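Local coordinates for radical SAM domain protein (Methanothrix thermoacetophila, PDB 6Y1X) that probably acts as the radical SAM carbide synthase NifB, which uses [4Fe-4S] clusters in making the nitrogenase iron-molybdenum cofactor, at residues A[114-119]-A[139-144]; A[166-171]-A[226-231]; A[220-225]-A[247-252]. One frame throughout, in Å; residues are numbered along the deposited sequence. Where two conformers were deposited one is given.

Contact 1: residues A[114-119]-A[139-144]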
loop_
_atom_site.group_PDB
_atom_site.type_symbol
_atom_site.label_atom_id
_atom_site.label_comp_id
_atom_site.label_asym_id
_atom_site.label_seq_id
_atom_site.Cartn_x
_atom_site.Cartn_y
_atom_site.Cartn_z
ATOM N N GLU A 114 3.375 4.095 8.200
ATOM C CA GLU A 114 2.129 3.403 7.914
ATOM C C GLU A 114 1.010 4.427 8.008
ATOM O O GLU A 114 0.762 4.957 9.102
ATOM C CB GLU A 114 1.898 2.274 8.921
ATOM C CG GLU A 114 0.453 1.748 9.019
ATOM C CD GLU A 114 -0.160 1.383 7.676
ATOM O OE1 GLU A 114 0.590 0.941 6.779
ATOM O OE2 GLU A 114 -1.394 1.540 7.514
ATOM N N PRO A 115 0.354 4.776 6.899
ATOM C CA PRO A 115 -0.680 5.824 6.949
ATOM C C PRO A 115 -1.739 5.623 8.024
ATOM O O PRO A 115 -2.087 6.586 8.715
ATOM C CB PRO A 115 -1.259 5.776 5.531
ATOM C CG PRO A 115 -0.046 5.446 4.697
ATOM C CD PRO A 115 0.633 4.358 5.513
ATOM N N LEU A 116 -2.240 4.401 8.214
ATOM C CA LEU A 116 -3.336 4.214 9.159
ATOM C C LEU A 116 -2.898 4.264 10.617
ATOM O O LEU A 116 -3.760 4.303 11.498
ATOM C CB LEU A 116 -4.060 2.893 8.890
ATOM C CG LEU A 116 -4.599 2.661 7.476
ATOM C CD1 LEU A 116 -5.374 1.359 7.401
ATOM C CD2 LEU A 116 -5.482 3.821 7.059
ATOM N N ALA A 117 -1.595 4.296 10.893
ATOM C CA ALA A 117 -1.090 4.377 12.256
ATOM C C ALA A 117 -0.891 5.815 12.715
ATOM O O ALA A 117 -0.337 6.037 13.795
ATOM C CB ALA A 117 0.225 3.602 12.392
ATOM N N ASN A 118 -1.320 6.792 11.921
ATOM C CA ASN A 118 -1.078 8.199 12.212
ATOM C C ASN A 118 -2.390 8.948 12.059
ATOM O O ASN A 118 -2.992 8.923 10.981
ATOM C CB ASN A 118 -0.033 8.793 11.261
ATOM C CG ASN A 118 1.335 8.182 11.438
ATOM O OD1 ASN A 118 2.197 8.753 12.097
ATOM N ND2 ASN A 118 1.565 7.045 10.785
ATOM N N GLU A 119 -2.841 9.609 13.132
ATOM C CA GLU A 119 -4.085 10.363 13.026
ATOM C C GLU A 119 -3.984 11.461 11.977
ATOM O O GLU A 119 -4.998 11.837 11.379
ATOM C CB GLU A 119 -4.480 10.951 14.381
ATOM C CG GLU A 119 -4.914 9.901 15.381
ATOM C CD GLU A 119 -6.074 9.058 14.867
ATOM O OE1 GLU A 119 -6.056 7.826 15.087
ATOM O OE2 GLU A 119 -7.010 9.624 14.256
ATOM N N ILE A 139 -5.066 5.736 -0.384
ATOM C CA ILE A 139 -4.151 5.426 0.706
ATOM C C ILE A 139 -3.496 4.083 0.435
ATOM O O ILE A 139 -4.075 3.199 -0.202
ATOM C CB ILE A 139 -4.837 5.412 2.100
ATOM C CG1 ILE A 139 -5.874 4.289 2.209
ATOM C CG2 ILE A 139 -5.452 6.746 2.436
ATOM C CD1 ILE A 139 -5.401 3.096 3.025
ATOM N N SER A 140 -2.284 3.939 0.957
ATOM C CA SER A 140 -1.551 2.689 1.015
ATOM C C SER A 140 -1.476 2.253 2.472
ATOM O O SER A 140 -1.473 3.090 3.379
ATOM C CB SER A 140 -0.142 2.855 0.422
ATOM O OG SER A 140 0.686 1.735 0.698
ATOM N N THR A 141 -1.473 0.945 2.705
ATOM C CA THR A 141 -1.405 0.444 4.070
ATOM C C THR A 141 -0.770 -0.936 4.076
ATOM O O THR A 141 -0.860 -1.679 3.098
ATOM C CB THR A 141 -2.796 0.385 4.729
ATOM O OG1 THR A 141 -2.687 -0.135 6.064
ATOM C CG2 THR A 141 -3.749 -0.489 3.925
ATOM N N ASN A 142 -0.124 -1.273 5.189
ATOM C CA ASN A 142 0.278 -2.655 5.400
ATOM C C ASN A 142 -0.898 -3.524 5.836
ATOM O O ASN A 142 -0.746 -4.746 5.939
ATOM C CB ASN A 142 1.445 -2.732 6.395
ATOM C CG ASN A 142 1.101 -2.178 7.776
ATOM O OD1 ASN A 142 -0.017 -2.316 8.269
ATOM N ND2 ASN A 142 2.077 -1.541 8.400
ATOM N N GLY A 143 -2.058 -2.922 6.108
ATOM C CA GLY A 143 -3.274 -3.665 6.363
ATOM C C GLY A 143 -3.568 -3.956 7.816
ATOM O O GLY A 143 -4.694 -4.369 8.129
ATOM N N LEU A 144 -2.594 -3.779 8.715
ATOM C CA LEU A 144 -2.808 -4.160 10.109
ATOM C C LEU A 144 -3.976 -3.401 10.729
ATOM O O LEU A 144 -4.794 -3.990 11.442
ATOM C CB LEU A 144 -1.540 -3.935 10.929
ATOM C CG LEU A 144 -1.677 -4.328 12.403
ATOM C CD1 LEU A 144 -1.987 -5.812 12.585
ATOM C CD2 LEU A 144 -0.417 -3.941 13.167
#

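Contact 2: residues A[166-171]-A[226-231]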
loop_
_atom_site.group_PDB
_atom_site.type_symbol
_atom_site.label_atom_id
_atom_site.label_comp_id
_atom_site.label_asym_id
_atom_site.label_seq_id
_atom_site.Cartn_x
_atom_site.Cartn_y
_atom_site.Cartn_z
ATOM N N ASN A 166 2.102 -9.774 1.565
ATOM C CA ASN A 166 3.269 -10.532 1.147
ATOM C C ASN A 166 3.125 -12.019 1.416
ATOM O O ASN A 166 4.000 -12.793 1.016
ATOM C CB ASN A 166 4.518 -10.003 1.857
ATOM C CG ASN A 166 4.918 -8.630 1.372
ATOM O OD1 ASN A 166 4.728 -8.298 0.201
ATOM N ND2 ASN A 166 5.456 -7.816 2.271
ATOM N N ALA A 167 2.060 -12.425 2.104
ATOM C CA ALA A 167 1.819 -13.822 2.428
ATOM C C ALA A 167 0.357 -13.994 2.817
ATOM O O ALA A 167 -0.226 -13.117 3.454
ATOM C CB ALA A 167 2.731 -14.297 3.566
ATOM N N VAL A 168 -0.225 -15.125 2.425
ATOM C CA VAL A 168 -1.510 -15.576 2.946
ATOM C C VAL A 168 -1.345 -16.843 3.770
ATOM O O VAL A 168 -2.336 -17.460 4.175
ATOM C CB VAL A 168 -2.555 -15.770 1.833
ATOM C CG1 VAL A 168 -2.892 -14.431 1.180
ATOM C CG2 VAL A 168 -2.072 -16.781 0.800
ATOM N N ASP A 169 -0.104 -17.251 4.011
ATOM C CA ASP A 169 0.243 -18.321 4.933
ATOM C C ASP A 169 1.094 -17.697 6.030
ATOM O O ASP A 169 2.177 -17.164 5.733
ATOM C CB ASP A 169 1.013 -19.422 4.200
ATOM C CG ASP A 169 1.407 -20.586 5.099
ATOM O OD1 ASP A 169 1.756 -20.376 6.281
ATOM O OD2 ASP A 169 1.381 -21.731 4.601
ATOM N N PRO A 170 0.673 -17.742 7.298
ATOM C CA PRO A 170 1.421 -17.023 8.335
ATOM C C PRO A 170 2.786 -17.622 8.625
ATOM O O PRO A 170 3.652 -16.907 9.146
ATOM C CB PRO A 170 0.503 -17.119 9.559
ATOM C CG PRO A 170 -0.241 -18.394 9.342
ATOM C CD PRO A 170 -0.487 -18.458 7.857
ATOM N N THR A 171 3.017 -18.897 8.294
ATOM C CA THR A 171 4.365 -19.443 8.439
ATOM C C THR A 171 5.326 -18.794 7.455
ATOM O O THR A 171 6.523 -18.686 7.737
ATOM C CB THR A 171 4.361 -20.959 8.258
ATOM O OG1 THR A 171 4.019 -21.285 6.907
ATOM C CG2 THR A 171 3.366 -21.614 9.216
ATOM N N ASP A 226 8.321 -16.461 -3.325
ATOM C CA ASP A 226 8.343 -16.306 -4.777
ATOM C C ASP A 226 7.519 -17.358 -5.514
ATOM O O ASP A 226 7.138 -17.122 -6.665
ATOM C CB ASP A 226 9.786 -16.298 -5.281
ATOM C CG ASP A 226 10.529 -17.586 -4.966
ATOM O OD1 ASP A 226 10.630 -17.935 -3.772
ATOM O OD2 ASP A 226 11.036 -18.226 -5.910
ATOM N N LYS A 227 7.207 -18.498 -4.893
ATOM C CA LYS A 227 6.149 -19.347 -5.431
ATOM C C LYS A 227 4.842 -19.224 -4.662
ATOM O O LYS A 227 3.784 -19.536 -5.216
ATOM C CB LYS A 227 6.589 -20.821 -5.495
ATOM C CG LYS A 227 7.035 -21.481 -4.196
ATOM C CD LYS A 227 7.530 -22.905 -4.491
ATOM C CE LYS A 227 7.520 -23.818 -3.277
ATOM N NZ LYS A 227 7.571 -23.095 -1.979
ATOM N N HIS A 228 4.887 -18.752 -3.417
ATOM C CA HIS A 228 3.665 -18.513 -2.658
ATOM C C HIS A 228 2.807 -17.416 -3.281
ATOM O O HIS A 228 1.601 -17.358 -3.020
ATOM C CB HIS A 228 4.024 -18.152 -1.213
ATOM C CG HIS A 228 2.841 -17.925 -0.321
ATOM N ND1 HIS A 228 1.858 -18.872 -0.131
ATOM C CD2 HIS A 228 2.508 -16.874 0.465
ATOM C CE1 HIS A 228 0.959 -18.406 0.715
ATOM N NE2 HIS A 228 1.331 -17.196 1.094
ATOM N N VAL A 229 3.399 -16.553 -4.106
ATOM C CA VAL A 229 2.646 -15.455 -4.710
ATOM C C VAL A 229 1.471 -15.977 -5.529
ATOM O O VAL A 229 0.456 -15.288 -5.675
ATOM C CB VAL A 229 3.581 -14.553 -5.549
ATOM C CG1 VAL A 229 4.141 -15.297 -6.745
ATOM C CG2 VAL A 229 2.864 -13.277 -5.978
ATOM N N PHE A 230 1.578 -17.194 -6.072
ATOM C CA PHE A 230 0.437 -17.802 -6.755
ATOM C C PHE A 230 -0.743 -17.980 -5.803
ATOM O O PHE A 230 -1.892 -17.687 -6.162
ATOM C CB PHE A 230 0.841 -19.140 -7.371
ATOM C CG PHE A 230 1.707 -19.006 -8.588
ATOM C CD1 PHE A 230 1.151 -18.931 -9.855
ATOM C CD2 PHE A 230 3.090 -18.988 -8.465
ATOM C CE1 PHE A 230 1.956 -18.809 -10.977
ATOM C CE2 PHE A 230 3.903 -18.869 -9.583
ATOM C CZ PHE A 230 3.335 -18.781 -10.840
ATOM N N ASP A 231 -0.478 -18.457 -4.583
ATOM C CA ASP A 231 -1.537 -18.585 -3.585
ATOM C C ASP A 231 -2.104 -17.219 -3.208
ATOM O O ASP A 231 -3.309 -17.082 -2.961
ATOM C CB ASP A 231 -0.996 -19.282 -2.337
ATOM C CG ASP A 231 -0.829 -20.777 -2.517
ATOM O OD1 ASP A 231 -1.499 -21.371 -3.391
ATOM O OD2 ASP A 231 -0.001 -21.357 -1.784
#

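Contact 3: residues A[220-225]-A[247-252]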
loop_
_atom_site.group_PDB
_atom_site.type_symbol
_atom_site.label_atom_id
_atom_site.label_comp_id
_atom_site.label_asym_id
_atom_site.label_seq_id
_atom_site.Cartn_x
_atom_site.Cartn_y
_atom_site.Cartn_z
ATOM N N LEU A 220 8.182 -9.421 -4.135
ATOM C CA LEU A 220 8.638 -10.737 -4.563
ATOM C C LEU A 220 9.995 -11.017 -3.934
ATOM O O LEU A 220 11.004 -10.433 -4.335
ATOM C CB LEU A 220 8.693 -10.788 -6.086
ATOM C CG LEU A 220 8.923 -12.151 -6.729
ATOM C CD1 LEU A 220 7.762 -13.086 -6.429
ATOM C CD2 LEU A 220 9.098 -11.961 -8.227
ATOM N N ILE A 221 10.025 -11.936 -2.978
ATOM C CA ILE A 221 11.219 -12.210 -2.182
ATOM C C ILE A 221 11.714 -13.604 -2.537
ATOM O O ILE A 221 11.125 -14.599 -2.093
ATOM C CB ILE A 221 10.931 -12.086 -0.678
ATOM C CG1 ILE A 221 10.316 -10.716 -0.363
ATOM C CG2 ILE A 221 12.203 -12.304 0.122
ATOM C CD1 ILE A 221 9.539 -10.674 0.969
ATOM N N PRO A 222 12.773 -13.727 -3.334
ATOM C CA PRO A 222 13.220 -15.056 -3.771
ATOM C C PRO A 222 13.551 -15.949 -2.588
ATOM O O PRO A 222 14.192 -15.523 -1.623
ATOM C CB PRO A 222 14.463 -14.745 -4.609
ATOM C CG PRO A 222 14.198 -13.383 -5.147
ATOM C CD PRO A 222 13.507 -12.653 -4.021
ATOM N N GLY A 223 13.058 -17.184 -2.650
ATOM C CA GLY A 223 13.274 -18.150 -1.601
ATOM C C GLY A 223 12.316 -18.067 -0.435
ATOM O O GLY A 223 12.350 -18.951 0.431
ATOM N N ILE A 224 11.456 -17.050 -0.379
ATOM C CA ILE A 224 10.551 -16.893 0.753
ATOM C C ILE A 224 9.102 -16.960 0.294
ATOM O O ILE A 224 8.337 -17.804 0.774
ATOM C CB ILE A 224 10.835 -15.586 1.511
ATOM C CG1 ILE A 224 12.270 -15.608 2.046
ATOM C CG2 ILE A 224 9.834 -15.406 2.646
ATOM C CD1 ILE A 224 12.555 -14.590 3.110
ATOM N N ASN A 225 8.705 -16.079 -0.632
ATOM C CA ASN A 225 7.327 -16.083 -1.114
ATOM C C ASN A 225 7.232 -16.125 -2.634
ATOM O O ASN A 225 6.160 -15.855 -3.185
ATOM C CB ASN A 225 6.547 -14.877 -0.577
ATOM C CG ASN A 225 7.025 -13.541 -1.156
ATOM O OD1 ASN A 225 7.948 -13.482 -1.967
ATOM N ND2 ASN A 225 6.363 -12.465 -0.755
ATOM N N MET A 247 6.064 -6.583 -6.983
ATOM C CA MET A 247 7.242 -5.736 -6.970
ATOM C C MET A 247 8.471 -6.558 -6.620
ATOM O O MET A 247 8.437 -7.327 -5.651
ATOM C CB MET A 247 7.078 -4.598 -5.955
ATOM C CG MET A 247 5.746 -3.876 -6.026
ATOM S SD MET A 247 5.569 -2.658 -4.703
ATOM C CE MET A 247 5.605 -3.710 -3.263
ATOM N N PRO A 248 9.570 -6.420 -7.357
ATOM C CA PRO A 248 10.801 -7.121 -6.975
ATOM C C PRO A 248 11.335 -6.606 -5.644
ATOM O O PRO A 248 11.259 -5.413 -5.341
ATOM C CB PRO A 248 11.756 -6.812 -8.136
ATOM C CG PRO A 248 11.267 -5.508 -8.676
ATOM C CD PRO A 248 9.762 -5.578 -8.553
ATOM N N LEU A 249 11.826 -7.534 -4.823
ATOM C CA LEU A 249 12.539 -7.163 -3.606
ATOM C C LEU A 249 13.637 -6.150 -3.900
ATOM O O LEU A 249 14.382 -6.286 -4.875
ATOM C CB LEU A 249 13.147 -8.407 -2.948
ATOM C CG LEU A 249 14.124 -8.156 -1.794
ATOM C CD1 LEU A 249 13.387 -7.642 -0.565
ATOM C CD2 LEU A 249 14.927 -9.399 -1.450
ATOM N N ILE A 250 13.698 -5.112 -3.071
ATOM C CA ILE A 250 14.862 -4.236 -2.984
ATOM C C ILE A 250 15.665 -4.732 -1.789
ATOM O O ILE A 250 15.262 -4.495 -0.642
ATOM C CB ILE A 250 14.463 -2.760 -2.817
ATOM C CG1 ILE A 250 13.546 -2.308 -3.955
ATOM C CG2 ILE A 250 15.706 -1.875 -2.746
ATOM C CD1 ILE A 250 14.229 -2.273 -5.299
ATOM N N PRO A 251 16.773 -5.439 -1.998
ATOM C CA PRO A 251 17.460 -6.087 -0.869
ATOM C C PRO A 251 17.974 -5.061 0.133
ATOM O O PRO A 251 18.718 -4.145 -0.217
ATOM C CB PRO A 251 18.608 -6.851 -1.542
ATOM C CG PRO A 251 18.207 -6.983 -2.973
ATOM C CD PRO A 251 17.401 -5.756 -3.291
ATOM N N GLN A 252 17.578 -5.233 1.392
ATOM C CA GLN A 252 17.836 -4.233 2.421
ATOM C C GLN A 252 17.511 -4.851 3.771
ATOM O O GLN A 252 16.752 -5.818 3.855
ATOM C CB GLN A 252 16.998 -2.966 2.173
ATOM C CG GLN A 252 17.207 -1.779 3.130
ATOM C CD GLN A 252 18.658 -1.349 3.270
ATOM O OE1 GLN A 252 19.455 -1.998 3.951
ATOM N NE2 GLN A 252 19.017 -0.267 2.591
#

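Contact 1: residues A[114-119]-A[139-144]
E114 and T141 bring the backbones closest, CA to CA 6.0 Å, where a 3-10 turn at residues 115-117 lies beside the C-terminal end of strand 136-141 in the parallel sheet of the radical SAM fold. E114 closes a Gly-Pro-Gly-Glu sequence in the loop after strand 104-109, consistent with the GGE motif of radical SAM enzymes, and P115 comes next. The glutamate suits the site because its two oxygens serve different donors. With CG anti to the backbone N (chi1 162°) and the chain bent at chi2, OE1 accepts from N142 N at 2.8 Å, while OE2 takes T141 OG1 at 2.6 Å and, from the opposite face, the turn's own L116 N at 3.1 Å. The carboxylate also stacks on the N142 amide, the planes 27° apart; N142 lies in the pocket of the second cluster. P115 lays its ring over S140 O, its CG 3.1 Å from that oxygen, which has no polar partner in the model. L116 supplies the apolar part: CD2 packs on I139 CD1 at 4.1 Å, and CD1 lies against T141. Threonine suits its position because OG1, besides donating to E114, closes an ST turn by accepting from G143 N at 2.9 Å.

Contact 2: residues A[166-171]-A[226-231]
Two helix starts of the radical SAM domain meet here: the loop leading to the N-cap of helix 170-173 is joined by H228 to the start of helix 229-239, the two segments following strands 160-164 and 213-220 of the parallel sheet. The main bond runs from V168 N to the imidazole. A histidine fits because one flat group can reach across and accept with its far nitrogen. CG stands anti to the backbone N (chi1 -178°), which carries the ring out toward the 166-171 loop, and V168 N meets NE2 at 2.9 Å, close to the ring plane and with an N-H...N angle of 156°. D169 N makes a second, weak bond to the same NE2 at 3.3 Å, its approach oblique to the ring. Accepting at NE2 would put the proton of a neutral ring on ND1. Carbon atoms of the loop pack against the far end of the imidazole: A167 CA sits at its edge, V168 CG2 is 3.4 Å from H228 CE1, and D169 CB is 3.6 Å from that same carbon. I172 of the capped helix touches both A167 and H228. V168 CG2 also meets D231, whose CB lies 4.2 Å away; the D231 carboxylate turns to R234 in a salt bridge. N166, at the start of the loop, is held by V219 N through its OD1. D169 suits the N-cap because its short side chain reaches forward past P170, which has no N-H to offer, and OD1 accepts from T171 N at 2.8 Å.

Contact 3: residues A[220-225]-A[247-252]
L220 and P248 form the last parallel bridge between strands 213-220 and 243-248, the latter being an outermost strand of the six-stranded sheet; a backbone bond between T218 and M247 continues the pairing. L220 uses both of its backbone groups: L220 N donates to M247 O at 2.6 Å, almost straight at 174°, and L220 O accepts from L249 N at 3.1 Å, the donor tilted 33° from the carbonyl plane. The two bonds bracket P248, so its ring nitrogen, which has no hydrogen to give, is not needed in the pairing. L220 and P248 point to the same face, where I269 and K266 of helix 263-273 lie against them. Beyond the bridge the chains part, and L249 points its side chain toward the departing loop: its CB lies 3.3 Å from L220 O, while CD2 packs on I221 CG2 at 4.3 Å and on P222 CD at 4.4 Å. Leucine suits this place, long enough to reach across. That loop turns back on itself, I221 N donating to N225 OD1 at 2.8 Å, with G223 at positive phi in the bend. Adjacent parallel strands joined through helix 229-239 form a beta-alpha-beta crossover, the repeating element of the TIM-barrel-like radical SAM fold.

In the fold
Contacts 2 and 3 are neighbours, their centres 12 Å apart, and share the loop between strand 213-220 and helix 229-239. N225 ND2 probably donates to N166 O at 3.0 Å, and L220 CD1 packs on D226 CA at 3.7 Å. Contact 1 stands apart, its centre about 21 and 22 Å from theirs; its nearest atoms are about 7 Å from contact 2 and about 8 Å from contact 3, with no touch, though contacts 1 and 3 reach the same parallel sheet. Contact 1 touches both clusters, through S140 and N142. The other two approach from farther off: the N166 side chain is about 7 Å from a bound cluster, and that of M247 about 9 Å.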